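Local coordinates for periplasmic binding protein (Mycobacterium smegmatis, PDB 4MDY) that probably binds an iron-containing or related solute outside the cell membrane and delivers it to an ABC transporter for uptake, at residues D43-V49 with V145-M151; W66-Q72 with F273-S278; V17-F21 with T121-G126; F162-K166 with F200-G205. One frame throughout, in Å; residues are numbered along the deposited sequence.

Contact 1 of 4, residues D43-V49 with V145-M151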
loop_
_atom_site.group_PDB
_atom_site.type_symbol
_atom_site.label_atom_id
_atom_site.label_comp_id
_atom_site.label_asym_id
_atom_site.label_seq_id
_atom_site.Cartn_x
_atom_site.Cartn_y
_atom_site.Cartn_z
ATOM N N ASP A 43 -5.501 -3.400 -7.281
ATOM C CA ASP A 43 -6.969 -3.287 -7.291
ATOM C C ASP A 43 -7.512 -3.874 -8.591
ATOM O O ASP A 43 -8.446 -4.669 -8.579
ATOM C CB ASP A 43 -7.417 -1.829 -7.152
ATOM C CG ASP A 43 -6.919 -1.182 -5.870
ATOM O OD1 ASP A 43 -7.482 -1.459 -4.783
ATOM O OD2 ASP A 43 -5.964 -0.382 -5.960
ATOM N N LEU A 44 -6.898 -3.496 -9.713
ATOM C CA LEU A 44 -7.326 -3.981 -11.028
ATOM C C LEU A 44 -7.214 -5.507 -11.134
ATOM O O LEU A 44 -8.180 -6.203 -11.479
ATOM C CB LEU A 44 -6.509 -3.282 -12.128
ATOM C CG LEU A 44 -6.846 -1.785 -12.234
ATOM C CD1 LEU A 44 -5.788 -0.996 -12.990
ATOM C CD2 LEU A 44 -8.218 -1.582 -12.874
ATOM N N LEU A 45 -6.042 -6.025 -10.793
ATOM C CA LEU A 45 -5.782 -7.461 -10.882
ATOM C C LEU A 45 -6.662 -8.283 -9.932
ATOM O O LEU A 45 -7.052 -9.396 -10.271
ATOM C CB LEU A 45 -4.304 -7.754 -10.635
ATOM C CG LEU A 45 -3.369 -7.297 -11.768
ATOM C CD1 LEU A 45 -1.918 -7.406 -11.319
ATOM C CD2 LEU A 45 -3.611 -8.096 -13.036
ATOM N N ALA A 46 -6.987 -7.729 -8.764
ATOM C CA ALA A 46 -7.864 -8.409 -7.810
ATOM C C ALA A 46 -9.203 -8.786 -8.436
ATOM O O ALA A 46 -9.771 -9.818 -8.094
ATOM C CB ALA A 46 -8.094 -7.542 -6.573
ATOM N N VAL A 47 -9.708 -7.947 -9.341
ATOM C CA VAL A 47 -11.003 -8.193 -9.992
ATOM C C VAL A 47 -10.881 -8.671 -11.439
ATOM O O VAL A 47 -11.857 -8.670 -12.181
ATOM C CB VAL A 47 -11.934 -6.960 -9.890
ATOM C CG1 VAL A 47 -12.292 -6.687 -8.433
ATOM C CG2 VAL A 47 -11.314 -5.725 -10.529
ATOM N N GLY A 48 -9.680 -9.087 -11.846
ATOM C CA GLY A 48 -9.491 -9.722 -13.148
ATOM C C GLY A 48 -9.311 -8.776 -14.319
ATOM O O GLY A 48 -9.397 -9.196 -15.463
ATOM N N VAL A 49 -9.067 -7.502 -14.039
ATOM C CA VAL A 49 -8.767 -6.530 -15.076
ATOM C C VAL A 49 -7.247 -6.450 -15.184
ATOM O O VAL A 49 -6.581 -6.002 -14.251
ATOM C CB VAL A 49 -9.369 -5.155 -14.751
ATOM C CG1 VAL A 49 -8.943 -4.119 -15.783
ATOM C CG2 VAL A 49 -10.898 -5.260 -14.680
ATOM N N VAL A 145 -14.467 0.007 -13.339
ATOM C CA VAL A 145 -14.285 -1.184 -14.179
ATOM C C VAL A 145 -15.475 -2.141 -14.119
ATOM O O VAL A 145 -15.390 -3.277 -14.596
ATOM C CB VAL A 145 -12.949 -1.915 -13.873
ATOM C CG1 VAL A 145 -11.791 -0.936 -13.964
ATOM C CG2 VAL A 145 -12.955 -2.624 -12.519
ATOM N N PHE A 146 -16.582 -1.660 -13.544
ATOM C CA PHE A 146 -17.868 -2.352 -13.563
ATOM C C PHE A 146 -17.854 -3.649 -12.741
ATOM O O PHE A 146 -18.513 -4.622 -13.094
ATOM C CB PHE A 146 -18.317 -2.626 -15.009
ATOM C CG PHE A 146 -18.669 -1.389 -15.794
ATOM C CD1 PHE A 146 -17.685 -0.518 -16.248
ATOM C CD2 PHE A 146 -19.995 -1.118 -16.117
ATOM C CE1 PHE A 146 -18.013 0.612 -16.980
ATOM C CE2 PHE A 146 -20.327 0.011 -16.853
ATOM C CZ PHE A 146 -19.337 0.878 -17.286
ATOM N N LYS A 147 -17.092 -3.647 -11.650
ATOM C CA LYS A 147 -16.938 -4.820 -10.785
ATOM C C LYS A 147 -16.989 -4.396 -9.316
ATOM O O LYS A 147 -16.251 -4.892 -8.463
ATOM C CB LYS A 147 -15.640 -5.561 -11.121
ATOM C CG LYS A 147 -15.584 -6.000 -12.579
ATOM C CD LYS A 147 -14.518 -7.034 -12.858
ATOM C CE LYS A 147 -14.292 -7.212 -14.351
ATOM N NZ LYS A 147 -13.315 -8.311 -14.644
ATOM N N ASN A 148 -17.885 -3.463 -9.030
ATOM C CA ASN A 148 -18.021 -2.939 -7.677
ATOM C C ASN A 148 -18.497 -3.980 -6.663
ATOM O O ASN A 148 -18.087 -3.933 -5.504
ATOM C CB ASN A 148 -18.921 -1.701 -7.659
ATOM C CG ASN A 148 -20.192 -1.895 -8.458
ATOM O OD1 ASN A 148 -20.167 -1.888 -9.695
ATOM N ND2 ASN A 148 -21.312 -2.072 -7.759
ATOM N N ALA A 149 -19.335 -4.925 -7.090
ATOM C CA ALA A 149 -19.806 -5.988 -6.184
ATOM C C ALA A 149 -18.646 -6.858 -5.676
ATOM O O ALA A 149 -18.524 -7.129 -4.486
ATOM C CB ALA A 149 -20.860 -6.847 -6.871
ATOM N N GLU A 150 -17.777 -7.284 -6.586
ATOM C CA GLU A 150 -16.619 -8.072 -6.189
ATOM C C GLU A 150 -15.670 -7.259 -5.319
ATOM O O GLU A 150 -15.114 -7.775 -4.347
ATOM C CB GLU A 150 -15.874 -8.618 -7.417
ATOM C CG GLU A 150 -14.734 -9.584 -7.077
ATOM C CD GLU A 150 -15.232 -10.890 -6.481
ATOM O OE1 GLU A 150 -15.385 -11.861 -7.243
ATOM O OE2 GLU A 150 -15.508 -10.938 -5.259
HETATM N N MSE A 151 -15.461 -5.996 -5.672
HETATM C CA MSE A 151 -14.511 -5.157 -4.933
HETATM C C MSE A 151 -14.996 -4.983 -3.519
HETATM O O MSE A 151 -14.213 -5.029 -2.568
HETATM C CB MSE A 151 -14.318 -3.800 -5.606
HETATM C CG MSE A 151 -13.161 -3.010 -5.000
HETATM SE SE MSE A 151 -11.418 -3.847 -5.414
HETATM C CE MSE A 151 -11.356 -3.152 -7.259
#
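Lys-147 meets Val-47 at a flat group, the peptide carbonyl: its ammonium reaches the carbonyl within its plane and not from a face, with Lys-147 NZ 2.9 Å from Val-47 O and a C=O...N angle of 157°. The carbonyl of Leu-44 is instead approached on both faces, its oxygen accepting Val-47 N from one and Val-49 N from the other. The second of these bonds belongs to a Schellman motif in which Gly-48, at a phi of 84°, closes helix 40-46. The facing segment repeats the device: Phe-146 ends helix 134-144 in the same way, and Lys-147 then takes the N-cap position of helix 148-168, the long helix that links the two lobes in this family of binding proteins. Extended beyond CG, the lysine lays its CD 3.9 Å from Val-47 CB, and its charge comes to the C-terminal end of helix 40-46, where the helix dipole would probably favour it. Away from the lysine's ammonium the contact is mostly apolar. Val-145 forks, with CG1 3.8 Å from Leu-44 CD2 and CG2 4.0 Å from Val-47 CG2. Selenomethionine Met-151, bent at chi2 (69°) and chi3, curls back until its CE lies 3.8 Å from Val-47 CG1 and 3.5 Å from Asp-43 O. The carboxylate of Asp-43 looks elsewhere, bonding through OD2 to Gln-137 of helix 134-144.

Contact 2 of 4, residues W66-Q72 with F273-S278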
loop_
_atom_site.group_PDB
_atom_site.type_symbol
_atom_site.label_atom_id
_atom_site.label_comp_id
_atom_site.label_asym_id
_atom_site.label_seq_id
_atom_site.Cartn_x
_atom_site.Cartn_y
_atom_site.Cartn_z
ATOM N N TRP A 66 4.162 -7.351 -7.890
ATOM C CA TRP A 66 4.749 -8.136 -6.807
ATOM C C TRP A 66 4.161 -9.552 -6.772
ATOM O O TRP A 66 3.124 -9.811 -7.403
ATOM C CB TRP A 66 4.547 -7.398 -5.470
ATOM C CG TRP A 66 5.481 -6.218 -5.305
ATOM C CD1 TRP A 66 5.511 -5.081 -6.063
ATOM C CD2 TRP A 66 6.517 -6.070 -4.328
ATOM N NE1 TRP A 66 6.492 -4.239 -5.618
ATOM C CE2 TRP A 66 7.125 -4.821 -4.551
ATOM C CE3 TRP A 66 6.992 -6.874 -3.290
ATOM C CZ2 TRP A 66 8.179 -4.353 -3.763
ATOM C CZ3 TRP A 66 8.039 -6.406 -2.512
ATOM C CH2 TRP A 66 8.611 -5.159 -2.749
ATOM N N PRO A 67 4.824 -10.481 -6.046
ATOM C CA PRO A 67 4.448 -11.895 -6.111
ATOM C C PRO A 67 2.971 -12.207 -5.854
ATOM O O PRO A 67 2.430 -13.122 -6.451
ATOM C CB PRO A 67 5.337 -12.535 -5.039
ATOM C CG PRO A 67 6.558 -11.680 -5.030
ATOM C CD PRO A 67 6.025 -10.283 -5.211
ATOM N N TRP A 68 2.326 -11.449 -4.976
ATOM C CA TRP A 68 0.917 -11.699 -4.643
ATOM C C TRP A 68 -0.068 -11.341 -5.766
ATOM O O TRP A 68 -1.250 -11.648 -5.662
ATOM C CB TRP A 68 0.539 -10.950 -3.366
ATOM C CG TRP A 68 0.793 -9.493 -3.463
ATOM C CD1 TRP A 68 0.025 -8.571 -4.110
ATOM C CD2 TRP A 68 1.914 -8.778 -2.932
ATOM N NE1 TRP A 68 0.588 -7.331 -4.001
ATOM C CE2 TRP A 68 1.749 -7.426 -3.285
ATOM C CE3 TRP A 68 3.044 -9.152 -2.187
ATOM C CZ2 TRP A 68 2.664 -6.436 -2.916
ATOM C CZ3 TRP A 68 3.951 -8.161 -1.813
ATOM C CH2 TRP A 68 3.752 -6.823 -2.180
ATOM N N ALA A 69 0.402 -10.675 -6.819
ATOM C CA ALA A 69 -0.449 -10.354 -7.962
ATOM C C ALA A 69 0.013 -10.997 -9.280
ATOM O O ALA A 69 -0.615 -10.782 -10.319
ATOM C CB ALA A 69 -0.563 -8.850 -8.119
ATOM N N GLN A 70 1.075 -11.806 -9.229
ATOM C CA GLN A 70 1.637 -12.433 -10.433
ATOM C C GLN A 70 0.726 -13.487 -11.071
ATOM O O GLN A 70 0.619 -13.549 -12.297
ATOM C CB GLN A 70 3.023 -13.035 -10.125
ATOM C CG GLN A 70 4.151 -12.016 -10.203
ATOM C CD GLN A 70 4.391 -11.544 -11.628
ATOM O OE1 GLN A 70 4.093 -12.269 -12.580
ATOM N NE2 GLN A 70 4.914 -10.319 -11.786
ATOM N N ARG A 71 0.077 -14.308 -10.247
ATOM C CA ARG A 71 -0.915 -15.286 -10.716
ATOM C C ARG A 71 -1.981 -14.602 -11.573
ATOM O O ARG A 71 -2.336 -15.084 -12.653
ATOM C CB ARG A 71 -1.598 -15.975 -9.521
ATOM C CG ARG A 71 -2.693 -16.974 -9.895
ATOM C CD ARG A 71 -3.490 -17.461 -8.683
ATOM N NE ARG A 71 -4.576 -16.552 -8.290
ATOM C CZ ARG A 71 -5.746 -16.424 -8.925
ATOM N NH1 ARG A 71 -6.013 -17.135 -10.019
ATOM N NH2 ARG A 71 -6.659 -15.568 -8.469
ATOM N N GLN A 72 -2.479 -13.478 -11.074
ATOM C CA GLN A 72 -3.546 -12.732 -11.735
ATOM C C GLN A 72 -3.046 -12.090 -13.036
ATOM O O GLN A 72 -3.789 -11.951 -14.003
ATOM C CB GLN A 72 -4.100 -11.657 -10.792
ATOM C CG GLN A 72 -4.824 -12.206 -9.565
ATOM C CD GLN A 72 -3.899 -12.599 -8.421
ATOM O OE1 GLN A 72 -2.679 -12.735 -8.585
ATOM N NE2 GLN A 72 -4.484 -12.798 -7.252
ATOM N N PHE A 273 2.073 -1.733 -0.081
ATOM C CA PHE A 273 1.026 -1.716 -1.098
ATOM C C PHE A 273 -0.383 -1.612 -0.511
ATOM O O PHE A 273 -1.268 -1.009 -1.130
ATOM C CB PHE A 273 1.135 -2.937 -1.998
ATOM C CG PHE A 273 1.977 -2.700 -3.211
ATOM C CD1 PHE A 273 3.359 -2.605 -3.105
ATOM C CD2 PHE A 273 1.386 -2.555 -4.459
ATOM C CE1 PHE A 273 4.139 -2.375 -4.231
ATOM C CE2 PHE A 273 2.159 -2.319 -5.578
ATOM C CZ PHE A 273 3.534 -2.230 -5.461
ATOM N N ALA A 274 -0.590 -2.201 0.664
ATOM C CA ALA A 274 -1.867 -2.078 1.378
ATOM C C ALA A 274 -3.051 -2.242 0.418
ATOM O O ALA A 274 -3.918 -1.373 0.321
ATOM C CB ALA A 274 -1.931 -0.730 2.080
ATOM N N SER A 275 -3.061 -3.354 -0.307
ATOM C CA SER A 275 -4.016 -3.572 -1.383
ATOM C C SER A 275 -4.926 -4.767 -1.102
ATOM O O SER A 275 -4.675 -5.533 -0.177
ATOM C CB SER A 275 -3.251 -3.798 -2.687
ATOM O OG SER A 275 -2.854 -5.143 -2.813
ATOM N N PRO A 276 -5.989 -4.938 -1.909
ATOM C CA PRO A 276 -6.852 -6.120 -1.772
ATOM C C PRO A 276 -6.109 -7.453 -1.925
ATOM O O PRO A 276 -6.542 -8.472 -1.389
ATOM C CB PRO A 276 -7.860 -5.945 -2.907
ATOM C CG PRO A 276 -7.941 -4.475 -3.102
ATOM C CD PRO A 276 -6.559 -3.951 -2.849
ATOM N N LEU A 277 -5.005 -7.446 -2.657
ATOM C CA LEU A 277 -4.202 -8.647 -2.828
ATOM C C LEU A 277 -3.032 -8.726 -1.857
ATOM O O LEU A 277 -2.605 -9.827 -1.513
ATOM C CB LEU A 277 -3.690 -8.759 -4.268
ATOM C CG LEU A 277 -4.749 -8.949 -5.352
ATOM C CD1 LEU A 277 -4.088 -9.035 -6.723
ATOM C CD2 LEU A 277 -5.589 -10.188 -5.092
ATOM N N SER A 278 -2.510 -7.583 -1.413
ATOM C CA SER A 278 -1.320 -7.597 -0.563
ATOM C C SER A 278 -1.658 -7.790 0.918
ATOM O O SER A 278 -0.911 -8.447 1.653
ATOM C CB SER A 278 -0.460 -6.351 -0.788
ATOM O OG SER A 278 -0.815 -5.267 0.047
#
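An aromatic cluster of Trp-66, Trp-68 and Phe-273 ties the start of helix 67-73 to the loop between helices 265-273 and 279-294. Trp-68 is contacted on both faces and at its edge. Over one face lies Ser-278 CB, 3.7 Å from the centroid of the Trp-68 five-membered ring in a CH-pi contact; Trp-66 CB occupies the opposite face. At the edge, the six-membered ring points into the face of Phe-273, a T-shaped pair with planes at 71° and Trp-68 CZ2 3.8 Å from Phe-273 CG. Trp-66 meets the same phenyl ring more obliquely, Phe-273 CE1 coming over a face of its indole. With chi1 at 56°, the Trp-68 side chain is held between its own backbone N and carbonyl carbon, and from there CD1 packs 3.7 Å from Leu-277 CB. One branch of that leucine goes on to Ala-69, CD1 lying 3.8 Å from Ala-69 CB. The serines fix the loop by exchange: Ser-278 OG accepts Ser-275 N at 3.0 Å and is also hydrogen-bonded to Ala-270 O, while Ser-275 OG accepts Ser-278 N at 2.8 Å. Asp-42 OD2 is bonded to both Trp-68 NE1 and Ser-275 OG, so one carboxylate oxygen joins indole and loop. The bond from Ser-278 N to Ser-275 OG makes an ST motif, set beside the aromatic cluster where chain preceding helix 148-168 meets chain following it, as expected for a helix-linked binding protein.

Contact 3 of 4, residues V17-F21 with T121-G126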
loop_
_atom_site.group_PDB
_atom_site.type_symbol
_atom_site.label_atom_id
_atom_site.label_comp_id
_atom_site.label_asym_id
_atom_site.label_seq_id
_atom_site.Cartn_x
_atom_site.Cartn_y
_atom_site.Cartn_z
ATOM N N VAL A 17 -18.070 8.110 -12.085
ATOM C CA VAL A 17 -17.413 8.170 -10.775
ATOM C C VAL A 17 -17.062 9.604 -10.423
ATOM O O VAL A 17 -16.779 10.411 -11.297
ATOM C CB VAL A 17 -16.156 7.274 -10.671
ATOM C CG1 VAL A 17 -16.536 5.815 -10.862
ATOM C CG2 VAL A 17 -15.083 7.686 -11.667
ATOM N N ARG A 18 -17.086 9.898 -9.129
ATOM C CA ARG A 18 -16.846 11.240 -8.622
ATOM C C ARG A 18 -15.515 11.276 -7.890
ATOM O O ARG A 18 -15.236 10.427 -7.042
ATOM C CB ARG A 18 -17.988 11.654 -7.695
ATOM C CG ARG A 18 -19.355 11.390 -8.307
ATOM C CD ARG A 18 -20.476 11.901 -7.423
ATOM N NE ARG A 18 -20.558 13.364 -7.441
ATOM C CZ ARG A 18 -21.277 14.091 -8.304
ATOM N NH1 ARG A 18 -22.004 13.511 -9.261
ATOM N NH2 ARG A 18 -21.271 15.421 -8.203
ATOM N N HIS A 19 -14.686 12.250 -8.235
ATOM C CA HIS A 19 -13.337 12.334 -7.687
ATOM C C HIS A 19 -12.945 13.800 -7.453
ATOM O O HIS A 19 -13.772 14.711 -7.612
ATOM C CB HIS A 19 -12.354 11.606 -8.625
ATOM C CG HIS A 19 -12.441 12.046 -10.052
ATOM N ND1 HIS A 19 -12.068 13.305 -10.461
ATOM C CD2 HIS A 19 -12.870 11.404 -11.163
ATOM C CE1 HIS A 19 -12.261 13.424 -11.761
ATOM N NE2 HIS A 19 -12.749 12.285 -12.213
ATOM N N ALA A 20 -11.689 14.022 -7.084
ATOM C CA ALA A 20 -11.211 15.350 -6.682
ATOM C C ALA A 20 -11.355 16.427 -7.761
ATOM O O ALA A 20 -11.432 17.605 -7.444
ATOM C CB ALA A 20 -9.762 15.269 -6.226
ATOM N N PHE A 21 -11.368 16.019 -9.025
ATOM C CA PHE A 21 -11.429 16.949 -10.155
ATOM C C PHE A 21 -12.757 16.913 -10.912
ATOM O O PHE A 21 -12.857 17.406 -12.035
ATOM C CB PHE A 21 -10.240 16.665 -11.069
ATOM C CG PHE A 21 -8.935 16.680 -10.333
ATOM C CD1 PHE A 21 -8.482 17.853 -9.747
ATOM C CD2 PHE A 21 -8.191 15.524 -10.169
ATOM C CE1 PHE A 21 -7.297 17.883 -9.040
ATOM C CE2 PHE A 21 -6.997 15.547 -9.464
ATOM C CZ PHE A 21 -6.551 16.727 -8.899
ATOM N N THR A 121 -10.413 9.273 -17.040
ATOM C CA THR A 121 -9.333 9.200 -16.073
ATOM C C THR A 121 -9.929 9.210 -14.669
ATOM O O THR A 121 -10.771 10.056 -14.347
ATOM C CB THR A 121 -8.355 10.370 -16.281
ATOM O OG1 THR A 121 -7.708 10.224 -17.553
ATOM C CG2 THR A 121 -7.302 10.427 -15.189
ATOM N N VAL A 122 -9.499 8.251 -13.852
ATOM C CA VAL A 122 -9.976 8.114 -12.476
ATOM C C VAL A 122 -8.929 8.707 -11.542
ATOM O O VAL A 122 -7.802 8.202 -11.462
ATOM C CB VAL A 122 -10.219 6.637 -12.086
ATOM C CG1 VAL A 122 -10.856 6.550 -10.698
ATOM C CG2 VAL A 122 -11.089 5.933 -13.114
ATOM N N ALA A 123 -9.314 9.772 -10.840
ATOM C CA ALA A 123 -8.443 10.475 -9.904
ATOM C C ALA A 123 -8.709 10.076 -8.459
ATOM O O ALA A 123 -9.701 9.404 -8.143
ATOM C CB ALA A 123 -8.626 11.982 -10.052
ATOM N N GLN A 124 -7.814 10.521 -7.585
ATOM C CA GLN A 124 -8.015 10.419 -6.147
ATOM C C GLN A 124 -9.370 11.031 -5.773
ATOM O O GLN A 124 -9.881 11.923 -6.463
ATOM C CB GLN A 124 -6.878 11.100 -5.378
ATOM C CG GLN A 124 -6.778 12.614 -5.555
ATOM C CD GLN A 124 -5.865 13.041 -6.693
ATOM O OE1 GLN A 124 -5.694 12.324 -7.684
ATOM N NE2 GLN A 124 -5.270 14.215 -6.552
ATOM N N THR A 125 -9.959 10.541 -4.698
ATOM C CA THR A 125 -11.325 10.945 -4.349
ATOM C C THR A 125 -11.368 12.275 -3.615
ATOM O O THR A 125 -12.330 13.033 -3.757
ATOM C CB THR A 125 -12.019 9.875 -3.486
ATOM O OG1 THR A 125 -11.158 9.499 -2.414
ATOM C CG2 THR A 125 -12.323 8.647 -4.300
ATOM N N GLY A 126 -10.333 12.554 -2.830
ATOM C CA GLY A 126 -10.285 13.754 -2.006
ATOM C C GLY A 126 -8.988 14.518 -2.181
ATOM O O GLY A 126 -8.484 14.650 -3.294
#
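Strand 17-19 and strand 121-123 do not run side by side in one sheet: their axes diverge by 48° and come no nearer than 7.1 Å. The chains close up just past the strand ends, where Ala-20 N donates to Gln-124 O at 2.8 Å, nearly straight at 161° and in the carbonyl plane. Beside this bond the His-19 ring turns inward, its CG tucked between backbone N and carbonyl carbon (chi1 52°). Ala-123 CB lies over a face of that imidazole, 4.0 Å from the ring centroid, and the same methyl touches the edge of Phe-21, 3.6 Å from its CD2. Ala-123 N, buried near one face of the imidazole, has no hydrogen-bond partner in the model. Further along, the Phe-21 ring stands almost perpendicular to the amide of Gln-124, with CE2 3.6 Å from Gln-124 NE2, whose hydrogen-bond partner is Leu-107 O. Tyr-112 of helix 109-116 also packs against both rings. His-19 is gripped at both nitrogens: ND1 accepts Phe-21 N at 3.1 Å within the ring plane, and NE2 bonds to Thr-24 OG1. Two such bonds fix the rotation of the imidazole, and acceptance at ND1 is consistent with a neutral ring protonated on NE2.

Contact 4 of 4, residues F162-K166 with F200-G205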
loop_
_atom_site.group_PDB
_atom_site.type_symbol
_atom_site.label_atom_id
_atom_site.label_comp_id
_atom_site.label_asym_id
_atom_site.label_seq_id
_atom_site.Cartn_x
_atom_site.Cartn_y
_atom_site.Cartn_z
ATOM N N PHE A 162 -8.241 -9.764 9.148
ATOM C CA PHE A 162 -7.659 -9.118 10.331
ATOM C C PHE A 162 -8.488 -9.353 11.603
ATOM O O PHE A 162 -7.923 -9.547 12.681
ATOM C CB PHE A 162 -7.425 -7.626 10.075
ATOM C CG PHE A 162 -6.416 -7.358 8.992
ATOM C CD1 PHE A 162 -5.150 -7.946 9.040
ATOM C CD2 PHE A 162 -6.723 -6.540 7.919
ATOM C CE1 PHE A 162 -4.214 -7.716 8.041
ATOM C CE2 PHE A 162 -5.790 -6.304 6.922
ATOM C CZ PHE A 162 -4.536 -6.893 6.979
ATOM N N THR A 163 -9.812 -9.347 11.470
ATOM C CA THR A 163 -10.717 -9.714 12.573
ATOM C C THR A 163 -10.409 -11.126 13.077
ATOM O O THR A 163 -10.415 -11.378 14.277
ATOM C CB THR A 163 -12.195 -9.645 12.130
ATOM O OG1 THR A 163 -12.602 -8.273 12.045
ATOM C CG2 THR A 163 -13.120 -10.371 13.119
ATOM N N THR A 164 -10.142 -12.038 12.149
ATOM C CA THR A 164 -9.827 -13.420 12.489
ATOM C C THR A 164 -8.473 -13.525 13.204
ATOM O O THR A 164 -8.313 -14.359 14.097
ATOM C CB THR A 164 -9.846 -14.318 11.235
ATOM O OG1 THR A 164 -11.178 -14.371 10.714
ATOM C CG2 THR A 164 -9.395 -15.728 11.554
ATOM N N VAL A 165 -7.510 -12.687 12.818
ATOM C CA VAL A 165 -6.203 -12.657 13.490
ATOM C C VAL A 165 -6.392 -12.315 14.971
ATOM O O VAL A 165 -5.789 -12.940 15.849
ATOM C CB VAL A 165 -5.230 -11.648 12.839
ATOM C CG1 VAL A 165 -3.980 -11.472 13.693
ATOM C CG2 VAL A 165 -4.842 -12.104 11.437
ATOM N N LYS A 166 -7.238 -11.324 15.230
ATOM C CA LYS A 166 -7.571 -10.903 16.591
ATOM C C LYS A 166 -8.131 -12.075 17.406
ATOM O O LYS A 166 -7.723 -12.302 18.544
ATOM C CB LYS A 166 -8.552 -9.726 16.524
ATOM C CG LYS A 166 -9.120 -9.243 17.844
ATOM C CD LYS A 166 -9.509 -7.771 17.755
ATOM C CE LYS A 166 -10.734 -7.434 18.593
ATOM N NZ LYS A 166 -11.991 -7.666 17.827
ATOM N N PHE A 200 -4.949 -1.756 10.015
ATOM C CA PHE A 200 -4.801 -3.203 10.037
ATOM C C PHE A 200 -4.225 -3.701 11.363
ATOM O O PHE A 200 -4.601 -4.768 11.817
ATOM C CB PHE A 200 -3.983 -3.714 8.843
ATOM C CG PHE A 200 -2.502 -3.525 8.970
ATOM C CD1 PHE A 200 -1.901 -2.320 8.618
ATOM C CD2 PHE A 200 -1.695 -4.567 9.401
ATOM C CE1 PHE A 200 -0.528 -2.160 8.718
ATOM C CE2 PHE A 200 -0.321 -4.414 9.490
ATOM C CZ PHE A 200 0.264 -3.211 9.149
ATOM N N LEU A 201 -3.343 -2.919 11.982
ATOM C CA LEU A 201 -2.765 -3.288 13.272
ATOM C C LEU A 201 -3.808 -3.194 14.376
ATOM O O LEU A 201 -3.911 -4.096 15.219
ATOM C CB LEU A 201 -1.567 -2.403 13.608
ATOM C CG LEU A 201 -0.359 -2.532 12.674
ATOM C CD1 LEU A 201 0.631 -1.416 12.952
ATOM C CD2 LEU A 201 0.307 -3.890 12.821
ATOM N N THR A 202 -4.574 -2.107 14.359
ATOM C CA THR A 202 -5.659 -1.887 15.310
ATOM C C THR A 202 -6.711 -2.999 15.202
ATOM O O THR A 202 -7.201 -3.499 16.220
ATOM C CB THR A 202 -6.293 -0.491 15.097
ATOM O OG1 THR A 202 -5.309 0.519 15.360
ATOM C CG2 THR A 202 -7.491 -0.263 16.020
ATOM N N GLN A 203 -7.036 -3.391 13.971
ATOM C CA GLN A 203 -8.010 -4.467 13.706
ATOM C C GLN A 203 -7.552 -5.834 14.222
ATOM O O GLN A 203 -8.378 -6.690 14.539
ATOM C CB GLN A 203 -8.276 -4.600 12.206
ATOM C CG GLN A 203 -9.115 -3.503 11.577
ATOM C CD GLN A 203 -9.224 -3.685 10.063
ATOM O OE1 GLN A 203 -8.274 -3.431 9.325
ATOM N NE2 GLN A 203 -10.377 -4.145 9.601
HETATM N N MSE A 204 -6.238 -6.038 14.285
HETATM C CA MSE A 204 -5.670 -7.261 14.857
HETATM C C MSE A 204 -5.654 -7.244 16.369
HETATM O O MSE A 204 -5.286 -8.243 16.990
HETATM C CB MSE A 204 -4.233 -7.438 14.370
HETATM C CG MSE A 204 -4.138 -7.880 12.918
HETATM SE SE MSE A 204 -2.216 -8.030 12.514
HETATM C CE MSE A 204 -2.179 -8.406 10.588
ATOM N N GLY A 205 -6.028 -6.115 16.978
ATOM C CA GLY A 205 -6.137 -6.008 18.434
ATOM C C GLY A 205 -5.029 -5.217 19.100
ATOM O O GLY A 205 -5.084 -4.972 20.302
HETATM O O HOH W 1 -11.148 -6.500 14.087
#
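Phe-162 lays one ring face against Phe-200, whose CB sits 3.8 Å from the ring centroid, 17° off the normal, in a CH-pi contact. The two phenyl groups themselves meet obliquely, because Phe-200 (chi1 78°) swings its ring off from CB and leaves that methylene to make the approach. Met-204, a selenomethionine, is extended beyond CG (chi2 180°) and reaches the ring with its end, CE lying only 3.3 Å from Phe-162 CE1, a close fit. On the way its CG passes 3.7 Å from Val-165 CG1, the branch anti to the backbone N. Gln-203, also extended beyond CG, brings OE1 3.7 Å from Phe-162 CD2 while NE2 bonds to Asp-159. On the more exposed side a water donates to Gln-203 O at 2.8 Å and also bonds Thr-163 OG1. Close by, Lys-166 CA makes a C-H...O contact with Met-204 O, and Lys-166 CD lies beside CA of Gly-205, the residue that ends helix 199-203 in a Schellman motif. Helix 279-294 packs against the same residues, touching Phe-162, Val-165 and Phe-200, so helices 148-168, 199-203 and 279-294 converge here, with strand 207-208 adjoining Leu-201 and Thr-202.

How the contacts relate
The four contacts sample both lobes of a helix-linked binding protein and the seam between them. Contacts 1 and 3, with centres 17 Å apart, lie in the lobe built on the parallel sheet 33-35, 99-102 and 121-123. Contact 4 lies beside the other lobe, some 30 Å from contact 3 between centres. Helix 148-168 joins contacts 1 and 4, whose centres are 24 Å apart, lending its first turn to contact 1 and a later stretch to contact 4. Along the chain, contacts 1, 2 and 3 interlock, their segments alternating, whereas contact 4 falls wholly between the segments of contact 2. Contact 2 touches contact 1, Pro-276 and Leu-277 packing on helix 40-46, so the late loop 273-278 returns to the first lobe.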